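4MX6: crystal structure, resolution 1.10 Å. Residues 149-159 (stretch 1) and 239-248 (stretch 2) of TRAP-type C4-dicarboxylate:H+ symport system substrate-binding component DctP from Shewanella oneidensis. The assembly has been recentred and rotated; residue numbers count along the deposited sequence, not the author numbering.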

ATOM      1  N   VAL A 149       0.113 -14.094  -9.991  1.00  8.87           N
ATOM      2  CA  VAL A 149       1.562 -14.114 -10.127  1.00  8.96           C
ATOM      3  C   VAL A 149       2.135 -12.825  -9.556  1.00  7.71           C
ATOM      4  O   VAL A 149       1.780 -11.735  -9.994  1.00  8.31           O
ATOM      5  CB  VAL A 149       1.981 -14.225 -11.617  1.00 10.48           C
ATOM      6  CG1 VAL A 149       3.503 -14.162 -11.765  1.00 11.15           C
ATOM      7  CG2 VAL A 149       1.440 -15.498 -12.242  1.00 12.83           C
ATOM      8  N   GLY A 150       2.999 -12.953  -8.559  1.00  8.06           N
ATOM      9  CA  GLY A 150       3.664 -11.799  -7.976  1.00  8.31           C
ATOM     10  C   GLY A 150       4.914 -11.433  -8.739  1.00  7.57           C
ATOM     11  O   GLY A 150       5.842 -12.236  -8.850  1.00  9.71           O
ATOM     12  N   LEU A 151       4.954 -10.205  -9.236  1.00  7.11           N
ATOM     13  CA  LEU A 151       6.036  -9.767 -10.108  1.00  8.58           C
ATOM     14  C   LEU A 151       7.057  -8.862  -9.433  1.00  8.22           C
ATOM     15  O   LEU A 151       8.193  -8.794  -9.879  1.00 10.46           O
ATOM     16  CB  LEU A 151       5.449  -9.090 -11.350  1.00 11.15           C
ATOM     17  CG  LEU A 151       4.644 -10.044 -12.231  1.00 14.84           C
ATOM     18  CD1 LEU A 151       4.008  -9.293 -13.378  1.00 16.67           C
ATOM     19  CD2 LEU A 151       5.544 -11.159 -12.750  1.00 16.11           C
ATOM     20  N   GLY A 152       6.679  -8.186  -8.360  1.00  7.04           N
ATOM     21  CA  GLY A 152       7.610  -7.346  -7.638  1.00  7.12           C
ATOM     22  C   GLY A 152       6.894  -6.568  -6.549  1.00  6.26           C
ATOM     23  O   GLY A 152       5.666  -6.558  -6.482  1.00  7.54           O
ATOM     24  N   TYR A 153       7.687  -5.934  -5.696  1.00  6.40           N
ATOM     25  CA  TYR A 153       7.208  -5.028  -4.663  1.00  6.57           C
ATOM     26  C   TYR A 153       7.431  -3.594  -5.139  1.00  6.20           C
ATOM     27  O   TYR A 153       8.487  -3.266  -5.690  1.00  8.60           O
ATOM     28  CB  TYR A 153       7.970  -5.234  -3.362  1.00  6.54           C
ATOM     29  CG  TYR A 153       7.678  -6.541  -2.658  1.00  6.22           C
ATOM     30  CD1 TYR A 153       6.492  -6.717  -1.962  1.00  6.27           C
ATOM     31  CD2 TYR A 153       8.601  -7.580  -2.654  1.00  6.42           C
ATOM     32  CE1 TYR A 153       6.232  -7.887  -1.280  1.00  5.87           C
ATOM     33  CE2 TYR A 153       8.336  -8.768  -1.986  1.00  7.01           C
ATOM     34  CZ  TYR A 153       7.150  -8.914  -1.305  1.00  7.21           C
ATOM     35  OH  TYR A 153       6.853 -10.064  -0.605  1.00  8.49           O
ATOM     36  N   LEU A 154       6.464  -2.725  -4.872  1.00  5.44           N
ATOM     37  CA  LEU A 154       6.575  -1.305  -5.175  1.00  5.60           C
ATOM     38  C   LEU A 154       6.296  -0.539  -3.883  1.00  5.61           C
ATOM     39  O   LEU A 154       5.297  -0.793  -3.214  1.00  6.01           O
ATOM     40  CB  LEU A 154       5.580  -0.919  -6.273  1.00  6.14           C
ATOM     41  CG  LEU A 154       5.455   0.568  -6.573  1.00  7.28           C
ATOM     42  CD1 LEU A 154       6.740   1.142  -7.149  1.00  7.98           C
ATOM     43  CD2 LEU A 154       4.297   0.811  -7.535  1.00  8.80           C
ATOM     44  N   HIS A 155       7.176   0.390  -3.550  1.00  5.70           N
ATOM     45  CA  HIS A 155       7.005   1.163  -2.325  1.00  5.68           C
ATOM     46  C   HIS A 155       6.000   2.296  -2.433  1.00  5.48           C
ATOM     47  O   HIS A 155       5.839   2.915  -3.491  1.00  6.32           O
ATOM     48  CB  HIS A 155       8.341   1.773  -1.898  1.00  6.30           C
ATOM     49  CG  HIS A 155       9.375   0.744  -1.590  1.00  6.85           C
ATOM     50  ND1 HIS A 155      10.706   0.828  -1.930  1.00  9.16           N
ATOM     51  CD2 HIS A 155       9.231  -0.431  -0.940  1.00  6.23           C
ATOM     52  CE1 HIS A 155      11.329  -0.262  -1.501  1.00  7.09           C
ATOM     53  NE2 HIS A 155      10.447  -1.041  -0.905  1.00  9.81           N
ATOM     54  N   ASN A 156       5.374   2.611  -1.297  1.00  5.59           N
ATOM     55  CA  ASN A 156       4.766   3.920  -1.106  1.00  5.65           C
ATOM     56  C   ASN A 156       5.465   4.614   0.064  1.00  5.59           C
ATOM     57  O   ASN A 156       6.279   5.513  -0.158  1.00  6.03           O
ATOM     58  CB  ASN A 156       3.251   3.856  -0.965  1.00  5.95           C
ATOM     59  CG  ASN A 156       2.627   5.236  -1.024  1.00  5.91           C
ATOM     60  OD1 ASN A 156       3.188   6.205  -0.488  1.00  6.03           O
ATOM     61  ND2 ASN A 156       1.498   5.353  -1.701  1.00  7.08           N
ATOM     62  N   GLY A 157       5.216   4.168   1.293  1.00  5.44           N
ATOM     63  CA  GLY A 157       5.850   4.796   2.434  1.00  6.33           C
ATOM     64  C   GLY A 157       5.295   4.301   3.744  1.00  5.50           C
ATOM     65  O   GLY A 157       4.438   3.437   3.774  1.00  5.93           O
ATOM     66  N   MET A 158       5.761   4.900   4.831  1.00  5.77           N
ATOM     67  CA  MET A 158       5.204   4.611   6.139  1.00  5.57           C
ATOM     68  C   MET A 158       3.899   5.382   6.313  1.00  5.50           C
ATOM     69  O   MET A 158       3.732   6.469   5.779  1.00  6.86           O
ATOM     70  CB  MET A 158       6.189   4.984   7.240  1.00  6.97           C
ATOM     71  CG  MET A 158       7.570   4.353   7.101  1.00  9.18           C
ATOM     72  SD  MET A 158       7.627   2.563   7.009  1.00 10.63           S
ATOM     73  CE  MET A 158       7.187   2.128   8.691  1.00 11.97           C
ATOM     74  N   LYS A 159       2.967   4.813   7.062  1.00  5.87           N
ATOM     75  CA  LYS A 159       1.690   5.452   7.350  1.00  5.66           C
ATOM     76  C   LYS A 159       1.759   6.397   8.540  1.00  6.10           C
ATOM     77  O   LYS A 159       2.449   6.128   9.519  1.00  7.00           O
ATOM     78  CB  LYS A 159       0.624   4.374   7.618  1.00  6.01           C
ATOM     79  CG  LYS A 159       0.367   3.450   6.428  1.00  6.13           C
ATOM     80  CD  LYS A 159      -0.717   2.414   6.686  1.00  6.63           C
ATOM     81  CE  LYS A 159      -0.301   1.447   7.781  1.00  6.93           C
ATOM     82  NZ  LYS A 159      -1.253   0.323   7.927  1.00  7.00           N
ATOM     83  N   SER A 239       3.397   9.235  13.009  1.00  7.83           N
ATOM     84  CA  SER A 239       3.516   8.025  13.787  1.00  7.51           C
ATOM     85  C   SER A 239       4.382   6.956  13.113  1.00  7.57           C
ATOM     86  O   SER A 239       4.927   6.099  13.794  1.00  7.86           O
ATOM     87  CB  SER A 239       2.110   7.489  14.013  1.00  8.04           C
ATOM     88  OG  SER A 239       1.381   7.511  12.799  1.00  7.79           O
ATOM     89  N   ASN A 240       4.475   6.972  11.781  1.00  7.32           N
ATOM     90  CA  ASN A 240       5.229   5.944  11.050  1.00  7.36           C
ATOM     91  C   ASN A 240       4.896   4.545  11.563  1.00  7.03           C
ATOM     92  O   ASN A 240       5.786   3.711  11.742  1.00  7.82           O
ATOM     93  CB  ASN A 240       6.735   6.208  11.143  1.00  8.21           C
ATOM     94  CG  ASN A 240       7.138   7.491  10.455  1.00  9.69           C
ATOM     95  OD1 ASN A 240       6.837   7.700   9.284  1.00 10.30           O
ATOM     96  ND2 ASN A 240       7.853   8.348  11.169  1.00 12.04           N
ATOM     97  N   HIS A 241       3.611   4.264  11.769  1.00  7.12           N
ATOM     98  CA  HIS A 241       3.211   3.109  12.568  1.00  7.35           C
ATOM     99  C   HIS A 241       2.983   1.820  11.764  1.00  6.68           C
ATOM    100  O   HIS A 241       2.711   0.776  12.349  1.00  7.48           O
ATOM    101  CB  HIS A 241       1.951   3.435  13.361  1.00  7.24           C
ATOM    102  CG  HIS A 241       0.799   3.760  12.482  1.00  7.16           C
ATOM    103  ND1 HIS A 241       0.559   5.035  12.017  1.00  7.07           N
ATOM    104  CD2 HIS A 241      -0.137   2.963  11.916  1.00  7.31           C
ATOM    105  CE1 HIS A 241      -0.482   5.003  11.208  1.00  7.55           C
ATOM    106  NE2 HIS A 241      -0.919   3.755  11.124  1.00  7.16           N
ATOM    107  N   GLY A 242       3.092   1.888  10.440  1.00  6.81           N
ATOM    108  CA  GLY A 242       2.989   0.704   9.595  1.00  6.65           C
ATOM    109  C   GLY A 242       3.447   1.068   8.205  1.00  7.07           C
ATOM    110  O   GLY A 242       3.663   2.249   7.917  1.00  8.20           O
ATOM    111  N   VAL A 243       3.606   0.078   7.334  1.00  6.62           N
ATOM    112  CA  VAL A 243       3.993   0.337   5.950  1.00  6.43           C
ATOM    113  C   VAL A 243       2.810   0.192   5.017  1.00  5.74           C
ATOM    114  O   VAL A 243       1.979  -0.693   5.189  1.00  6.56           O
ATOM    115  CB  VAL A 243       5.168  -0.579   5.485  1.00  7.51           C
ATOM    116  CG1 VAL A 243       4.819  -2.064   5.489  1.00  8.90           C
ATOM    117  CG2 VAL A 243       5.654  -0.178   4.096  1.00  8.04           C
ATOM    118  N   LEU A 244       2.738   1.099   4.040  1.00  5.54           N
ATOM    119  CA  LEU A 244       1.862   0.953   2.875  1.00  5.92           C
ATOM    120  C   LEU A 244       2.765   0.720   1.677  1.00  5.09           C
ATOM    121  O   LEU A 244       3.428   1.634   1.200  1.00  5.94           O
ATOM    122  CB  LEU A 244       1.000   2.196   2.638  1.00  6.94           C
ATOM    123  CG  LEU A 244       0.301   2.242   1.234  1.00  9.42           C
ATOM    124  CD1 LEU A 244      -0.697   1.129   1.061  1.00 10.01           C
ATOM    125  CD2 LEU A 244      -0.383   3.578   0.973  1.00 10.19           C
ATOM    126  N   ASP A 245       2.815  -0.531   1.229  1.00  5.25           N
ATOM    127  CA  ASP A 245       3.541  -0.935   0.029  1.00  5.16           C
ATOM    128  C   ASP A 245       2.612  -1.781  -0.832  1.00  4.81           C
ATOM    129  O   ASP A 245       1.520  -2.159  -0.406  1.00  6.01           O
ATOM    130  CB  ASP A 245       4.807  -1.745   0.382  1.00  5.57           C
ATOM    131  CG  ASP A 245       6.089  -0.938   0.361  1.00  6.18           C
ATOM    132  OD1 ASP A 245       6.049   0.295   0.517  1.00  6.21           O
ATOM    133  OD2 ASP A 245       7.144  -1.582   0.161  1.00  8.10           O
ATOM    134  N   TYR A 246       3.063  -2.075  -2.046  1.00  5.20           N
ATOM    135  CA  TYR A 246       2.273  -2.800  -3.027  1.00  4.98           C
ATOM    136  C   TYR A 246       2.952  -4.074  -3.500  1.00  5.36           C
ATOM    137  O   TYR A 246       4.173  -4.150  -3.534  1.00  5.94           O
ATOM    138  CB  TYR A 246       2.054  -1.919  -4.252  1.00  5.24           C
ATOM    139  CG  TYR A 246       1.578  -0.522  -3.948  1.00  5.29           C
ATOM    140  CD1 TYR A 246       0.353  -0.307  -3.355  1.00  5.45           C
ATOM    141  CD2 TYR A 246       2.360   0.577  -4.266  1.00  5.46           C
ATOM    142  CE1 TYR A 246      -0.110   0.980  -3.096  1.00  5.53           C
ATOM    143  CE2 TYR A 246       1.902   1.864  -4.042  1.00  5.35           C
ATOM    144  CZ  TYR A 246       0.672   2.063  -3.461  1.00  5.40           C
ATOM    145  OH  TYR A 246       0.210   3.353  -3.294  1.00  5.76           O
ATOM    146  N   MET A 247       2.145  -5.027  -3.955  1.00  5.38           N
ATOM    147  CA  MET A 247       2.655  -6.097  -4.822  1.00  5.87           C
ATOM    148  C   MET A 247       2.098  -5.886  -6.220  1.00  5.39           C
ATOM    149  O   MET A 247       0.886  -5.808  -6.397  1.00  6.11           O
ATOM    150  CB  MET A 247       2.282  -7.495  -4.313  1.00  6.29           C
ATOM    151  CG  MET A 247       3.061  -8.572  -5.041  1.00  6.48           C
ATOM    152  SD  MET A 247       2.678 -10.269  -4.539  1.00  7.40           S
ATOM    153  CE  MET A 247       3.263 -10.238  -2.851  1.00  9.00           C
ATOM    154  N   VAL A 248       2.987  -5.769  -7.202  1.00  5.66           N
ATOM    155  CA  VAL A 248       2.591  -5.719  -8.603  1.00  6.34           C
ATOM    156  C   VAL A 248       2.320  -7.158  -9.047  1.00  5.65           C
ATOM    157  O   VAL A 248       3.180  -8.032  -8.900  1.00  6.80           O
ATOM    158  CB  VAL A 248       3.675  -5.064  -9.471  1.00  6.98           C
ATOM    159  CG1 VAL A 248       3.225  -4.994 -10.921  1.00  8.92           C
ATOM    160  CG2 VAL A 248       4.049  -3.683  -8.929  1.00  8.00           C
TER
HETATM  161  O   HOH W   1      -0.734  -1.128   5.616  1.00 10.88           O

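The antiparallel ladder between the two stretches is interrupted at Asn156, where one extra residue in the first strand is accommodated against a single carbonyl. Leu154 pairs with Tyr246, yet the next hydrogen-bonded pair is Gly157 with Leu244, so three residues on one strand span two on the other. At this irregularity Asn156, with phi/psi of -118/-73°, directs its CA-to-CB bond toward the partner strand. Its amide N donates to Asp245 OD1 at 3.0 Å and only weakly to Leu244 O, 3.3 Å away; that carbonyl is better served by Gly157 N at 3.1 Å. Asp245 thus supplies a side-chain acceptor where the backbone pairing is poor. The Asn156 side chain, chi1 t, completes the arrangement by donating from ND2 to Tyr246 OH at 2.9 Å, and an amide suits this place because it can both donate and accept: ND2 gives to Tyr246 OH, and OD1 is satisfied elsewhere in the structure. Not every polar group is matched: His155 O is buried without a partner.

On one side of the irregularity the pairing is regular. Leu154 N donates to Tyr246 O (3.0 Å) and Tyr246 N returns a bond to Leu154 O (2.8 Å). Farther along, Val248 N reaches Gly152 O at 2.9 Å, while Val248 O accepts from Leu151 N at 2.8 Å. Leu154, Tyr246 and Val248 share a face of the sheet, where Leu154 CD2 packs 3.8 Å from Tyr246 CD2 and Leu154 CB lies 4.1 Å from Val248 CG2. On the other face, Tyr153 CE1 approaches Met247 CE at 4.1 Å. Met247, with chi1 and chi2 both t, carries SD to 3.9 Å from Gly150 CA; a CB on that glycine would lie 3.0 Å from the sulfur, too close to fit.

Beyond Asn156 the ladder resumes as Leu244 N donates to Gly157 O at 2.9 Å. Lys159 N then donates to Gly242 O (2.8 Å), and Lys159 O accepts from His241 N (3.1 Å), extending the backbone contacts to the end of the first stretch. Here Lys159 has the largest area covered by the opposing stretch. Its aliphatic part lies along the second stretch, CG 4.0 Å from Leu244 CB, and the absence of a side chain at Gly242 matters: a CB there would be 2.9 Å from Lys159 CE. Lys159 NZ donates to O of water 1 at 2.8 Å and is also hydrogen-bonded elsewhere in the structure. O of water 1 also lies 2.8 Å from Val243 O, in position to bridge the two stretches. Together the two stretches bury 1086 Å², summed over both sides.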